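Local coordinates for PILI retraction protein PILT (Thermus thermophilus, PDB 5FL3), which probably binds and hydrolyses ATP as a motor ATPase of the GSP E family, presumably to power the retraction of type IV pili, at residues 118-123 and 287-292; 136-141 and 272-277; 167-172 and 183-188; 208-213 and 230-235; 213-218 and 236-241. All coordinates share one frame; numbering follows the deposited sequence.

Contact 1: residues 118-123 and 287-292. With ADP (adenosine-5'-diphosphate), chain B.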
# COMPACT_ATOMS: atom_id res chain seq x y z
N LEU A 118 4.09 12.02 -4.39
CA LEU A 118 3.07 10.98 -4.50
C LEU A 118 1.75 11.50 -5.02
O LEU A 118 0.84 10.71 -5.29
CB LEU A 118 2.85 10.30 -3.13
CG LEU A 118 4.10 9.58 -2.62
CD1 LEU A 118 3.82 8.84 -1.32
CD2 LEU A 118 4.64 8.65 -3.70
N GLY A 119 1.63 12.82 -5.15
CA GLY A 119 0.37 13.43 -5.49
C GLY A 119 -0.68 13.32 -4.39
O GLY A 119 -1.87 13.21 -4.69
N LEU A 120 -0.23 13.34 -3.13
CA LEU A 120 -1.11 13.29 -1.96
C LEU A 120 -1.20 14.68 -1.34
O LEU A 120 -0.17 15.28 -1.01
CB LEU A 120 -0.57 12.31 -0.91
CG LEU A 120 -0.34 10.81 -1.10
CD1 LEU A 120 0.73 10.34 -0.13
CD2 LEU A 120 -1.62 10.06 -0.83
N PRO A 121 -2.43 15.20 -1.18
CA PRO A 121 -2.60 16.58 -0.69
C PRO A 121 -2.04 16.79 0.72
O PRO A 121 -2.54 16.22 1.70
CB PRO A 121 -4.12 16.79 -0.72
CG PRO A 121 -4.72 15.39 -0.82
CD PRO A 121 -3.70 14.56 -1.55
N ARG A 122 -1.03 17.65 0.81
CA ARG A 122 -0.22 17.78 2.01
C ARG A 122 -1.04 18.13 3.23
O ARG A 122 -0.83 17.55 4.31
CB ARG A 122 0.87 18.83 1.81
CG ARG A 122 1.63 19.12 3.11
CD ARG A 122 3.02 19.67 2.89
NE ARG A 122 3.93 18.69 2.30
CZ ARG A 122 4.65 17.82 3.00
NH1 ARG A 122 4.55 17.79 4.33
NH2 ARG A 122 5.45 16.96 2.39
N GLU A 123 -1.98 19.05 3.06
CA GLU A 123 -2.76 19.58 4.17
C GLU A 123 -3.63 18.49 4.77
O GLU A 123 -3.69 18.33 5.98
CB GLU A 123 -3.61 20.76 3.71
CG GLU A 123 -4.02 21.69 4.83
CD GLU A 123 -5.02 22.73 4.37
OE1 GLU A 123 -5.13 22.94 3.14
OE2 GLU A 123 -5.70 23.32 5.24
N ARG A 287 3.31 7.13 -13.93
CA ARG A 287 1.92 7.07 -13.48
C ARG A 287 1.56 8.21 -12.54
O ARG A 287 2.43 8.90 -12.01
CB ARG A 287 1.63 5.74 -12.80
CG ARG A 287 1.72 4.55 -13.73
CD ARG A 287 1.19 3.30 -13.09
NE ARG A 287 2.01 2.86 -11.97
CZ ARG A 287 1.76 1.77 -11.25
NH1 ARG A 287 0.72 1.00 -11.56
NH2 ARG A 287 2.56 1.43 -10.24
N VAL A 288 0.26 8.38 -12.33
CA VAL A 288 -0.26 9.47 -11.51
C VAL A 288 -1.36 8.91 -10.60
O VAL A 288 -2.04 7.92 -10.96
CB VAL A 288 -0.77 10.63 -12.41
CG1 VAL A 288 -1.78 10.12 -13.40
CG2 VAL A 288 -1.33 11.76 -11.59
N LEU A 289 -1.52 9.50 -9.42
CA LEU A 289 -2.47 9.00 -8.45
C LEU A 289 -3.85 9.64 -8.60
O LEU A 289 -4.00 10.86 -8.59
CB LEU A 289 -1.94 9.21 -7.03
CG LEU A 289 -2.81 8.75 -5.84
CD1 LEU A 289 -3.13 7.27 -5.91
CD2 LEU A 289 -2.13 9.07 -4.52
N ALA A 290 -4.85 8.78 -8.77
CA ALA A 290 -6.24 9.17 -8.66
C ALA A 290 -6.65 8.86 -7.23
O ALA A 290 -6.49 7.72 -6.78
CB ALA A 290 -7.10 8.42 -9.65
N LEU A 291 -7.20 9.85 -6.53
CA LEU A 291 -7.39 9.74 -5.09
C LEU A 291 -8.75 10.28 -4.65
O LEU A 291 -9.13 11.41 -5.01
CB LEU A 291 -6.26 10.47 -4.37
CG LEU A 291 -6.39 10.59 -2.87
CD1 LEU A 291 -6.41 9.20 -2.24
CD2 LEU A 291 -5.24 11.41 -2.31
N GLU A 292 -9.48 9.44 -3.93
CA GLU A 292 -10.75 9.83 -3.31
C GLU A 292 -10.56 9.91 -1.79
O GLU A 292 -10.02 8.99 -1.18
CB GLU A 292 -11.85 8.84 -3.65
CG GLU A 292 -13.15 9.08 -2.95
CD GLU A 292 -14.23 8.16 -3.48
OE1 GLU A 292 -14.43 8.17 -4.71
OE2 GLU A 292 -14.87 7.42 -2.70
PB ADP B . 0.23 -1.36 -3.18
O1B ADP B . 0.49 -2.71 -3.83
O2B ADP B . -1.17 -0.83 -3.39
O3B ADP B . 0.71 -1.25 -1.75
PA ADP B . 2.71 0.05 -3.79
O1A ADP B . 3.47 -1.26 -3.65
O2A ADP B . 2.92 1.20 -2.81
O3A ADP B . 1.14 -0.30 -4.00
O5' ADP B . 3.01 0.66 -5.25
C5' ADP B . 3.27 -0.14 -6.41
C4' ADP B . 4.17 0.70 -7.33
O4' ADP B . 3.56 1.97 -7.58
C3' ADP B . 5.54 0.95 -6.72
O3' ADP B . 6.49 0.59 -7.72
C2' ADP B . 5.58 2.45 -6.42
O2' ADP B . 6.83 3.06 -6.75
C1' ADP B . 4.48 3.04 -7.28
N9 ADP B . 3.75 4.16 -6.59
C8 ADP B . 3.33 4.16 -5.31
N7 ADP B . 2.69 5.31 -4.98
C5 ADP B . 2.69 6.08 -6.09
C6 ADP B . 2.18 7.43 -6.44
N6 ADP B . 1.52 8.17 -5.52
N1 ADP B . 2.38 7.87 -7.72
C2 ADP B . 3.02 7.13 -8.65
N3 ADP B . 3.51 5.90 -8.39
C4 ADP B . 3.38 5.33 -7.15
O HOH W 1 -2.27 12.92 -7.63
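Leu120 lays CD2 against two leucines of the strand at once: it lies 3.9 Å from Leu289 CD2, the two side chains slanting past each other, and 4.1 Å from Leu291 CD2, which it meets at about a right angle. Pro121 adds an end-on touch, its ring carbon CD standing 3.6 Å from Leu291 CD2. Strand alternation points Leu289 and Leu291 toward 118-123 and Ala290 away, and with CG anti to the backbone N (chi1 179° for Leu289, 174° for Leu291) each brings CD2 to the contact. No direct hydrogen bond links the segments; water 1 instead donates to Gly119 O and Leu289 O. The Leu118 carbonyl O lies beside Leu289 CD2 and accepts the bond from N6 of ADP, 2.6 Å from N6 to O. Leu118 CD2 packs 3.6 Å from the same N6, and Arg287 brings NH2 to 2.9 Å from the ribose O4', which sits at the guanidinium edge. The contact therefore forms part of the adenosine end of the nucleotide pocket. Gly119, with positive phi, ends helix 115-118 in a Schellman motif, and Pro121 is the N-cap of helix 122-130. Around them, Leu118 and Leu120 rest on helix 146-160, and Leu289 and Leu291 on strand 270-280, beside which strand 287-295 runs antiparallel at the edge of the mixed sheet.

Contact 2: residues 136-141 and 272-277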
# COMPACT_ATOMS: atom_id res chain seq x y z
N ILE A 136 -7.25 5.23 10.07
CA ILE A 136 -6.97 5.74 8.72
C ILE A 136 -6.87 4.55 7.78
O ILE A 136 -6.05 3.67 7.98
CB ILE A 136 -5.64 6.59 8.69
CG1 ILE A 136 -5.82 7.92 9.42
CG2 ILE A 136 -5.15 6.84 7.26
CD1 ILE A 136 -4.49 8.58 9.79
N LEU A 137 -7.74 4.49 6.77
CA LEU A 137 -7.71 3.38 5.81
C LEU A 137 -7.26 3.84 4.42
O LEU A 137 -7.85 4.74 3.83
CB LEU A 137 -9.09 2.73 5.69
CG LEU A 137 -9.52 1.95 6.92
CD1 LEU A 137 -10.92 1.40 6.71
CD2 LEU A 137 -8.50 0.83 7.21
N VAL A 138 -6.21 3.20 3.92
CA VAL A 138 -5.75 3.44 2.56
C VAL A 138 -6.15 2.23 1.69
O VAL A 138 -5.64 1.14 1.91
CB VAL A 138 -4.23 3.65 2.52
CG1 VAL A 138 -3.78 3.97 1.09
CG2 VAL A 138 -3.83 4.75 3.46
N THR A 139 -7.05 2.41 0.73
CA THR A 139 -7.62 1.25 0.02
C THR A 139 -7.36 1.25 -1.49
O THR A 139 -7.03 2.28 -2.09
CB THR A 139 -9.14 1.14 0.23
OG1 THR A 139 -9.82 2.05 -0.66
CG2 THR A 139 -9.52 1.47 1.66
N GLY A 140 -7.54 0.08 -2.10
CA GLY A 140 -7.27 -0.08 -3.51
C GLY A 140 -6.69 -1.47 -3.79
O GLY A 140 -6.24 -2.15 -2.86
N PRO A 141 -6.71 -1.91 -5.05
CA PRO A 141 -6.17 -3.25 -5.31
C PRO A 141 -4.64 -3.22 -5.35
O PRO A 141 -4.07 -2.14 -5.38
CB PRO A 141 -6.77 -3.61 -6.67
CG PRO A 141 -6.93 -2.28 -7.36
CD PRO A 141 -7.26 -1.28 -6.27
N GLY A 272 -10.62 8.83 8.32
CA GLY A 272 -10.47 9.10 6.90
C GLY A 272 -10.29 7.81 6.11
O GLY A 272 -9.79 6.81 6.63
N ILE A 273 -10.74 7.83 4.86
CA ILE A 273 -10.43 6.77 3.91
C ILE A 273 -9.79 7.39 2.68
O ILE A 273 -10.29 8.37 2.12
CB ILE A 273 -11.69 5.99 3.50
CG1 ILE A 273 -12.46 5.53 4.74
CG2 ILE A 273 -11.31 4.82 2.59
CD1 ILE A 273 -13.83 4.99 4.40
N LEU A 274 -8.66 6.83 2.26
CA LEU A 274 -7.97 7.25 1.07
C LEU A 274 -7.95 6.14 0.03
O LEU A 274 -7.09 5.27 0.07
CB LEU A 274 -6.55 7.68 1.41
CG LEU A 274 -6.44 8.93 2.28
CD1 LEU A 274 -5.16 8.96 3.08
CD2 LEU A 274 -6.51 10.14 1.37
N SER A 275 -8.89 6.17 -0.91
CA SER A 275 -8.96 5.14 -1.94
C SER A 275 -8.14 5.56 -3.14
O SER A 275 -8.24 6.68 -3.60
CB SER A 275 -10.40 4.86 -2.33
OG SER A 275 -11.10 4.31 -1.24
N GLN A 276 -7.31 4.66 -3.64
CA GLN A 276 -6.31 5.03 -4.61
C GLN A 276 -6.36 4.18 -5.86
O GLN A 276 -6.70 3.00 -5.81
CB GLN A 276 -4.92 4.93 -3.97
CG GLN A 276 -4.73 5.93 -2.86
CD GLN A 276 -3.33 5.93 -2.32
OE1 GLN A 276 -2.43 5.28 -2.86
NE2 GLN A 276 -3.13 6.64 -1.24
N ARG A 277 -6.02 4.80 -6.98
CA ARG A 277 -5.85 4.12 -8.25
C ARG A 277 -4.65 4.79 -8.92
O ARG A 277 -4.52 6.00 -8.86
CB ARG A 277 -7.13 4.23 -9.09
CG ARG A 277 -7.28 3.23 -10.21
CD ARG A 277 -8.15 2.04 -9.78
NE ARG A 277 -9.25 2.39 -8.86
CZ ARG A 277 -10.44 2.89 -9.21
NH1 ARG A 277 -10.72 3.18 -10.49
NH2 ARG A 277 -11.35 3.14 -8.27
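Thr139 OG1 is gripped from a strand, a loop and, weakly, a helix: it accepts a hydrogen bond from Ser275 OG, 2.7 Å from Thr139 OG1, is bonded to Thr240 O, and makes a weak bond to Thr246 OG1. Its chi1 of 81° puts OG1 between the backbone N and the carbonyl carbon, and directs CG2 to Ile273 CG2, 3.9 Å away. Replacing Thr139 by a valine would probably leave the Ser275 hydroxyl and the Thr240 carbonyl without their mate inside the buried sheet. The strand segments 136-139 and 272-277 run parallel, 13° apart. Backbone bonds join Leu137 N to Gly272 O, Leu274 N to Leu137 O (2.7 Å), Thr139 N to Leu274 O and Gln276 N to Thr139 O. Both are inner strands of the P-loop NTPase sheet, 270-280 being next to its edge, and 136-139 leads into the Walker A loop: Gly140 O bonds Lys146 NZ, and Pro141 touches ADP. On the face of Leu137 and Ile273, CB of Leu137 lies 4.3 Å from Ile273 CG2 under helix 243-251. On the other face Val138 CG2 approaches Leu274 CD1 to 4.4 Å, and Leu274 continues onto Met125 and Leu128 of helix 122-130.

Contact 3: residues 167-172 and 183-188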
# COMPACT_ATOMS: atom_id res chain seq x y z
N THR A 167 4.48 -1.31 13.39
CA THR A 167 3.91 -1.73 12.12
C THR A 167 3.96 -3.26 12.02
O THR A 167 4.89 -3.88 12.53
CB THR A 167 4.65 -1.06 10.91
OG1 THR A 167 5.85 -1.77 10.59
CG2 THR A 167 4.99 0.38 11.22
N ILE A 168 2.94 -3.86 11.40
CA ILE A 168 2.88 -5.30 11.17
C ILE A 168 2.65 -5.54 9.69
O ILE A 168 1.61 -5.16 9.14
CB ILE A 168 1.80 -6.00 12.02
CG1 ILE A 168 2.20 -6.00 13.51
CG2 ILE A 168 1.67 -7.45 11.61
CD1 ILE A 168 1.80 -4.80 14.25
N GLU A 169 3.64 -6.13 9.04
CA GLU A 169 3.77 -6.04 7.58
C GLU A 169 4.01 -7.39 6.98
O GLU A 169 4.67 -8.25 7.58
CB GLU A 169 4.92 -5.10 7.19
CG GLU A 169 4.66 -3.65 7.56
CD GLU A 169 5.77 -2.71 7.17
OE1 GLU A 169 5.85 -2.37 5.96
OE2 GLU A 169 6.54 -2.31 8.07
N ASP A 170 3.48 -7.56 5.77
CA ASP A 170 3.62 -8.80 5.04
C ASP A 170 3.71 -8.56 3.53
O ASP A 170 2.69 -8.59 2.83
CB ASP A 170 2.44 -9.73 5.35
CG ASP A 170 2.59 -11.09 4.73
OD1 ASP A 170 3.69 -11.41 4.24
OD2 ASP A 170 1.61 -11.86 4.74
N PRO A 171 4.93 -8.30 3.03
CA PRO A 171 6.20 -8.15 3.79
C PRO A 171 6.51 -6.67 4.12
O PRO A 171 5.71 -5.79 3.78
CB PRO A 171 7.23 -8.70 2.81
CG PRO A 171 6.70 -8.20 1.46
CD PRO A 171 5.16 -8.14 1.59
N ILE A 172 7.65 -6.39 4.75
CA ILE A 172 8.07 -5.00 4.93
C ILE A 172 8.49 -4.42 3.59
O ILE A 172 9.40 -4.95 2.96
CB ILE A 172 9.24 -4.84 5.93
CG1 ILE A 172 8.84 -5.32 7.31
CG2 ILE A 172 9.67 -3.39 6.00
CD1 ILE A 172 9.95 -5.31 8.29
N VAL A 183 10.12 3.44 15.52
CA VAL A 183 9.39 2.73 14.49
C VAL A 183 9.77 1.26 14.62
O VAL A 183 10.89 0.88 14.29
CB VAL A 183 9.70 3.27 13.09
CG1 VAL A 183 8.78 2.63 12.06
CG2 VAL A 183 9.50 4.75 13.08
N VAL A 184 8.84 0.47 15.14
CA VAL A 184 9.03 -0.94 15.39
C VAL A 184 8.34 -1.67 14.27
O VAL A 184 7.11 -1.60 14.15
CB VAL A 184 8.44 -1.37 16.74
CG1 VAL A 184 8.46 -2.87 16.90
CG2 VAL A 184 9.20 -0.69 17.89
N GLN A 185 9.11 -2.36 13.43
CA GLN A 185 8.56 -3.04 12.25
C GLN A 185 8.71 -4.56 12.34
O GLN A 185 9.82 -5.11 12.41
CB GLN A 185 9.22 -2.51 10.98
CG GLN A 185 9.24 -0.99 10.91
CD GLN A 185 9.72 -0.50 9.56
OE1 GLN A 185 10.85 -0.03 9.43
NE2 GLN A 185 8.87 -0.63 8.55
N ARG A 186 7.56 -5.21 12.30
CA ARG A 186 7.43 -6.63 12.56
C ARG A 186 6.93 -7.36 11.31
O ARG A 186 5.78 -7.18 10.91
CB ARG A 186 6.49 -6.84 13.75
CG ARG A 186 7.26 -6.88 15.02
CD ARG A 186 6.57 -6.35 16.24
NE ARG A 186 5.62 -7.26 16.86
CZ ARG A 186 5.83 -8.50 17.31
NH1 ARG A 186 6.99 -9.12 17.20
NH2 ARG A 186 4.81 -9.13 17.88
N GLU A 187 7.79 -8.17 10.71
CA GLU A 187 7.46 -8.86 9.46
C GLU A 187 6.73 -10.17 9.74
O GLU A 187 7.21 -10.99 10.54
CB GLU A 187 8.73 -9.11 8.63
CG GLU A 187 8.50 -9.17 7.12
CD GLU A 187 9.72 -8.79 6.29
OE1 GLU A 187 10.87 -8.93 6.77
OE2 GLU A 187 9.54 -8.35 5.13
N VAL A 188 5.58 -10.36 9.10
CA VAL A 188 4.80 -11.58 9.26
C VAL A 188 5.56 -12.77 8.67
O VAL A 188 6.07 -12.69 7.55
CB VAL A 188 3.42 -11.47 8.58
CG1 VAL A 188 2.75 -12.82 8.50
CG2 VAL A 188 2.54 -10.43 9.30
O HOH W 2 6.14 -11.19 5.54
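The Glu169 carboxylate and the Gln185 amide lie nearly coplanar, 16° apart, and Gln185 NE2 donates to the syn lone pair of Glu169 OE2 at 2.9 Å, the oxygen slightly tilted from the amide plane. The strands are parallel neighbours, 182-187 forming one edge of the P-loop NTPase sheet, and Thr167 to Ile172 are consistent with the Asp box of PilT-type secretion ATPases. Glu169 OE2 also takes the Thr167 hydroxyl OG1 on its anti side at 2.7 Å, 29° out of the carboxylate plane, and two donors thus grip it. The Glu187 carboxylate is met differently, Ile172 N approaching OE2 from above its plane at 2.7 Å. Four backbone bonds join the strands, from Thr167 N to Val184 O through to Val188 N to Glu169 O. After the cis peptide before Pro171, Ile172 lays CG1 and CD1 across the Glu187 side chain at a slant. On the opposite face, under Phe195, Ile168 CG2 crosses Val188 at about a right angle, 3.9 Å from its CG2.

Contact 4: residues 208-213 and 230-235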
# COMPACT_ATOMS: atom_id res chain seq x y z
N ASP A 208 1.71 4.33 20.28
CA ASP A 208 0.83 5.45 19.92
C ASP A 208 0.19 5.20 18.55
O ASP A 208 -0.98 5.53 18.32
CB ASP A 208 1.58 6.78 19.88
CG ASP A 208 2.29 7.08 21.18
OD1 ASP A 208 1.58 7.41 22.16
OD2 ASP A 208 3.53 6.97 21.21
N VAL A 209 0.99 4.64 17.64
CA VAL A 209 0.55 4.41 16.27
C VAL A 209 0.75 2.97 15.93
O VAL A 209 1.85 2.43 16.12
CB VAL A 209 1.31 5.30 15.26
CG1 VAL A 209 0.72 5.13 13.86
CG2 VAL A 209 1.27 6.76 15.70
N ILE A 210 -0.31 2.32 15.45
CA ILE A 210 -0.21 0.95 14.97
C ILE A 210 -0.59 0.86 13.49
O ILE A 210 -1.66 1.28 13.07
CB ILE A 210 -1.11 -0.02 15.78
CG1 ILE A 210 -0.83 0.10 17.28
CG2 ILE A 210 -0.94 -1.47 15.28
CD1 ILE A 210 -1.81 -0.69 18.14
N MET A 211 0.31 0.30 12.70
CA MET A 211 0.02 0.07 11.30
C MET A 211 -0.13 -1.43 11.06
O MET A 211 0.79 -2.20 11.33
CB MET A 211 1.11 0.66 10.41
CG MET A 211 0.71 0.75 8.95
SD MET A 211 1.26 -0.66 7.98
CE MET A 211 2.89 -0.09 7.54
N VAL A 212 -1.30 -1.82 10.59
CA VAL A 212 -1.58 -3.19 10.21
C VAL A 212 -1.67 -3.24 8.70
O VAL A 212 -2.64 -2.75 8.14
CB VAL A 212 -2.92 -3.68 10.78
CG1 VAL A 212 -2.97 -5.19 10.76
CG2 VAL A 212 -3.14 -3.13 12.17
N GLY A 213 -0.66 -3.84 8.05
CA GLY A 213 -0.53 -3.82 6.60
C GLY A 213 -1.80 -4.13 5.82
O GLY A 213 -2.09 -3.48 4.81
N THR A 230 -10.00 2.59 21.25
CA THR A 230 -9.29 2.66 22.51
C THR A 230 -8.56 3.99 22.67
O THR A 230 -8.46 4.55 23.77
CB THR A 230 -8.32 1.49 22.62
OG1 THR A 230 -9.08 0.30 22.88
CG2 THR A 230 -7.28 1.70 23.72
N GLY A 231 -8.05 4.50 21.57
CA GLY A 231 -7.34 5.75 21.63
C GLY A 231 -6.05 5.75 20.84
O GLY A 231 -5.41 6.78 20.73
N HIS A 232 -5.67 4.61 20.27
CA HIS A 232 -4.50 4.57 19.41
C HIS A 232 -4.84 5.07 18.02
O HIS A 232 -5.99 4.98 17.59
CB HIS A 232 -3.93 3.15 19.31
CG HIS A 232 -3.72 2.49 20.63
ND1 HIS A 232 -3.01 3.09 21.65
CD2 HIS A 232 -4.14 1.29 21.10
CE1 HIS A 232 -3.00 2.28 22.70
NE2 HIS A 232 -3.67 1.18 22.38
N LEU A 233 -3.85 5.63 17.33
CA LEU A 233 -3.94 5.87 15.89
C LEU A 233 -3.61 4.59 15.12
O LEU A 233 -2.50 4.03 15.25
CB LEU A 233 -2.99 6.98 15.46
CG LEU A 233 -3.09 7.33 13.97
CD1 LEU A 233 -4.45 7.93 13.65
CD2 LEU A 233 -2.01 8.30 13.58
N VAL A 234 -4.56 4.13 14.31
CA VAL A 234 -4.41 2.90 13.56
C VAL A 234 -4.43 3.16 12.05
O VAL A 234 -5.34 3.82 11.51
CB VAL A 234 -5.53 1.87 13.93
CG1 VAL A 234 -5.32 0.56 13.21
CG2 VAL A 234 -5.53 1.61 15.43
N LEU A 235 -3.41 2.66 11.35
CA LEU A 235 -3.38 2.72 9.89
C LEU A 235 -3.55 1.32 9.30
O LEU A 235 -2.95 0.36 9.76
CB LEU A 235 -2.06 3.33 9.40
CG LEU A 235 -1.43 4.48 10.19
CD1 LEU A 235 -0.23 4.99 9.43
CD2 LEU A 235 -2.40 5.60 10.43
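Met211 swings CG anti to its backbone N (chi1 -166°), against Leu235 CB at 3.8 Å, and the two side chains cross at about a right angle. Bends at chi2 and chi3 then carry the thioether away from Leu235, and its methyl CE ends 3.9 Å from Glu169 CD on the adjoining strand. One step earlier on the same face, Val209 and Leu233 lie side by side, pointing the same way; Val209 CG1 touches Leu233 CD2 at 4.2 Å and also Leu235 CG at 4.3 Å. On the other face Val212 CG2 approaches Val234 CG1 at 4.4 Å, and Ile210 CD1 stands obliquely to the His232 ring, 4.3 Å from CD2. Parallel backbone bonds join the strands: Leu233 N to Asp208 O, Ile210 N to Leu233 O at 2.8 Å, Leu235 N to Ile210 O at 2.8 Å and Val212 N to Leu235 O. The Asp208 carboxylate turns elsewhere, its OD2 taking the backbone N of Asn164. Helix 146-160 covers Met211 and Leu235, and helix 195-202 covers Ile210 and Val212, so both faces of the pair are buried in hydrophobic side chains. Strand 209-212, helix 218-230 and strand 233-238 form a beta-alpha-beta crossover, and the hydrophobic run Val-Ile-Met-Val before Gly-Glu is consistent with the Walker B strand of a P-loop ATPase.

Contact 5: residues 213-218 and 236-241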
# COMPACT_ATOMS: atom_id res chain seq x y z
N GLY A 213 -0.66 -3.84 8.05
CA GLY A 213 -0.53 -3.82 6.60
C GLY A 213 -1.80 -4.13 5.82
O GLY A 213 -2.09 -3.48 4.81
N GLU A 214 -2.56 -5.12 6.28
CA GLU A 214 -3.86 -5.41 5.70
C GLU A 214 -4.72 -6.19 6.67
O GLU A 214 -4.20 -6.79 7.61
CB GLU A 214 -3.72 -6.16 4.38
CG GLU A 214 -2.64 -7.19 4.39
CD GLU A 214 -2.27 -7.69 3.00
OE1 GLU A 214 -3.19 -8.09 2.25
OE2 GLU A 214 -1.06 -7.70 2.69
N MET A 215 -6.03 -6.13 6.45
CA MET A 215 -7.03 -6.79 7.30
C MET A 215 -7.80 -7.82 6.48
O MET A 215 -8.49 -7.48 5.52
CB MET A 215 -8.00 -5.77 7.90
CG MET A 215 -7.32 -4.62 8.62
SD MET A 215 -8.47 -3.29 9.11
CE MET A 215 -9.48 -3.13 7.63
N ARG A 216 -7.70 -9.08 6.86
CA ARG A 216 -8.26 -10.16 6.03
C ARG A 216 -9.33 -10.92 6.82
O ARG A 216 -10.29 -11.44 6.26
CB ARG A 216 -7.12 -11.08 5.57
CG ARG A 216 -5.80 -10.31 5.32
CD ARG A 216 -4.58 -11.21 5.03
NE ARG A 216 -4.55 -11.66 3.64
CZ ARG A 216 -4.55 -12.94 3.27
NH1 ARG A 216 -4.56 -13.89 4.21
NH2 ARG A 216 -4.53 -13.27 1.98
N ASP A 217 -9.17 -10.94 8.13
CA ASP A 217 -10.10 -11.55 9.06
C ASP A 217 -11.19 -10.60 9.50
O ASP A 217 -11.03 -9.39 9.44
CB ASP A 217 -9.34 -12.01 10.30
CG ASP A 217 -8.47 -13.18 10.03
OD1 ASP A 217 -8.95 -14.08 9.32
OD2 ASP A 217 -7.32 -13.20 10.51
N ARG A 218 -12.28 -11.16 10.00
CA ARG A 218 -13.19 -10.37 10.82
C ARG A 218 -12.46 -10.05 12.14
O ARG A 218 -12.62 -8.96 12.72
CB ARG A 218 -14.48 -11.14 11.07
CG ARG A 218 -15.29 -10.63 12.22
CD ARG A 218 -15.88 -11.79 13.00
NE ARG A 218 -16.85 -11.29 13.96
CZ ARG A 218 -16.52 -10.80 15.15
NH1 ARG A 218 -15.24 -10.79 15.51
NH2 ARG A 218 -17.47 -10.35 15.98
N SER A 236 -4.38 1.21 8.27
CA SER A 236 -4.52 -0.08 7.60
C SER A 236 -5.01 0.09 6.17
O SER A 236 -5.27 1.21 5.71
CB SER A 236 -5.47 -1.01 8.36
OG SER A 236 -5.23 -2.35 7.99
N THR A 237 -5.12 -1.03 5.48
CA THR A 237 -5.54 -1.05 4.09
C THR A 237 -6.60 -2.09 3.84
O THR A 237 -6.69 -3.09 4.54
CB THR A 237 -4.38 -1.38 3.15
OG1 THR A 237 -4.08 -2.79 3.26
CG2 THR A 237 -3.14 -0.57 3.53
N LEU A 238 -7.40 -1.85 2.82
CA LEU A 238 -8.34 -2.85 2.34
C LEU A 238 -8.22 -2.83 0.81
O LEU A 238 -7.61 -1.92 0.25
CB LEU A 238 -9.76 -2.53 2.86
CG LEU A 238 -10.85 -3.61 2.97
CD1 LEU A 238 -10.43 -4.79 3.84
CD2 LEU A 238 -12.12 -2.99 3.51
N HIS A 239 -8.77 -3.83 0.13
CA HIS A 239 -8.65 -3.98 -1.32
C HIS A 239 -9.68 -3.18 -2.10
O HIS A 239 -9.64 -3.15 -3.34
CB HIS A 239 -8.81 -5.44 -1.67
CG HIS A 239 -10.10 -6.01 -1.16
ND1 HIS A 239 -10.28 -6.41 0.15
CD2 HIS A 239 -11.30 -6.20 -1.77
CE1 HIS A 239 -11.51 -6.85 0.32
NE2 HIS A 239 -12.15 -6.73 -0.83
N THR A 240 -10.60 -2.56 -1.38
CA THR A 240 -11.79 -1.94 -1.97
C THR A 240 -11.56 -0.64 -2.73
O THR A 240 -10.67 0.14 -2.39
CB THR A 240 -12.82 -1.69 -0.89
OG1 THR A 240 -12.15 -1.13 0.24
CG2 THR A 240 -13.48 -3.00 -0.50
N LEU A 241 -12.39 -0.40 -3.74
CA LEU A 241 -12.12 0.58 -4.79
C LEU A 241 -12.38 2.02 -4.36
O LEU A 241 -11.68 2.93 -4.81
CB LEU A 241 -12.95 0.28 -6.04
CG LEU A 241 -12.71 -1.02 -6.82
CD1 LEU A 241 -11.22 -1.20 -7.08
CD2 LEU A 241 -13.35 -2.26 -6.11
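Gly213 offers its carbonyl O to the Thr237 hydroxyl, the one hydrogen bond between the segments. Thr237 OG1 donates at 2.6 Å to Gly213 O, lying in the carbonyl plane on a lone pair with a C=O...donor angle of 143°. A chi1 of 74° makes this possible, setting OG1 between the backbone N and carbonyl carbon. At Glu214 the chain brings CB to 3.6 Å from Thr237 OG1, while the rest of the side chain leads away onto Phe195 of helix 195-202. Met215 then sets CG and SD beside Ser236 of strand 233-238, SD 3.8 Å from Ser236 CB and close to a hydroxyl whose own bond goes to Val212 O. Farther on, Met215 CE reaches Leu238 CD1 at 4.2 Å, and Leu238 CD1 also lies 3.7 Å from Met215 O. Beyond this the loop departs toward Asp217, the N-cap of helix 218-230. An alanine in place of Thr237 would probably leave Gly213 O without its hydroxyl mate and the loop less firmly tied. Thr237 also touches Lys146 and Leu150 of helix 146-160, whose first residues complete the Walker A motif. Gly213 and Glu214 fit the end of a Walker B motif, and the chain around His239 probably belongs to the His box. A single side-chain-to-backbone bond flanked by apolar contacts implies that the loop and the strand are joined more sparingly than paired strands.

Overall arrangement
All five contacts involve one mixed sheet. Contacts 2 and 4 are its buried interior, parallel strand pairs held by backbone bonds and mostly apolar side chains, with a hydroxyl pair added in contact 2. Contacts 1 and 3 lie at its two edges, their centres about 24 Å apart: contact 1 is buried and apolar, joined across by water and beside the adenine, whereas contact 3 is partly exposed and richest in carboxylate bonds. Contact 5 continues strand 233-238 from contact 4, sharing Gly213 with it, and exchanges regular pairing for one hydroxyl bond. Strand 233-238 also borders the strand 134-139 of contact 2, and strand 270-280 ties contact 2 to contact 1.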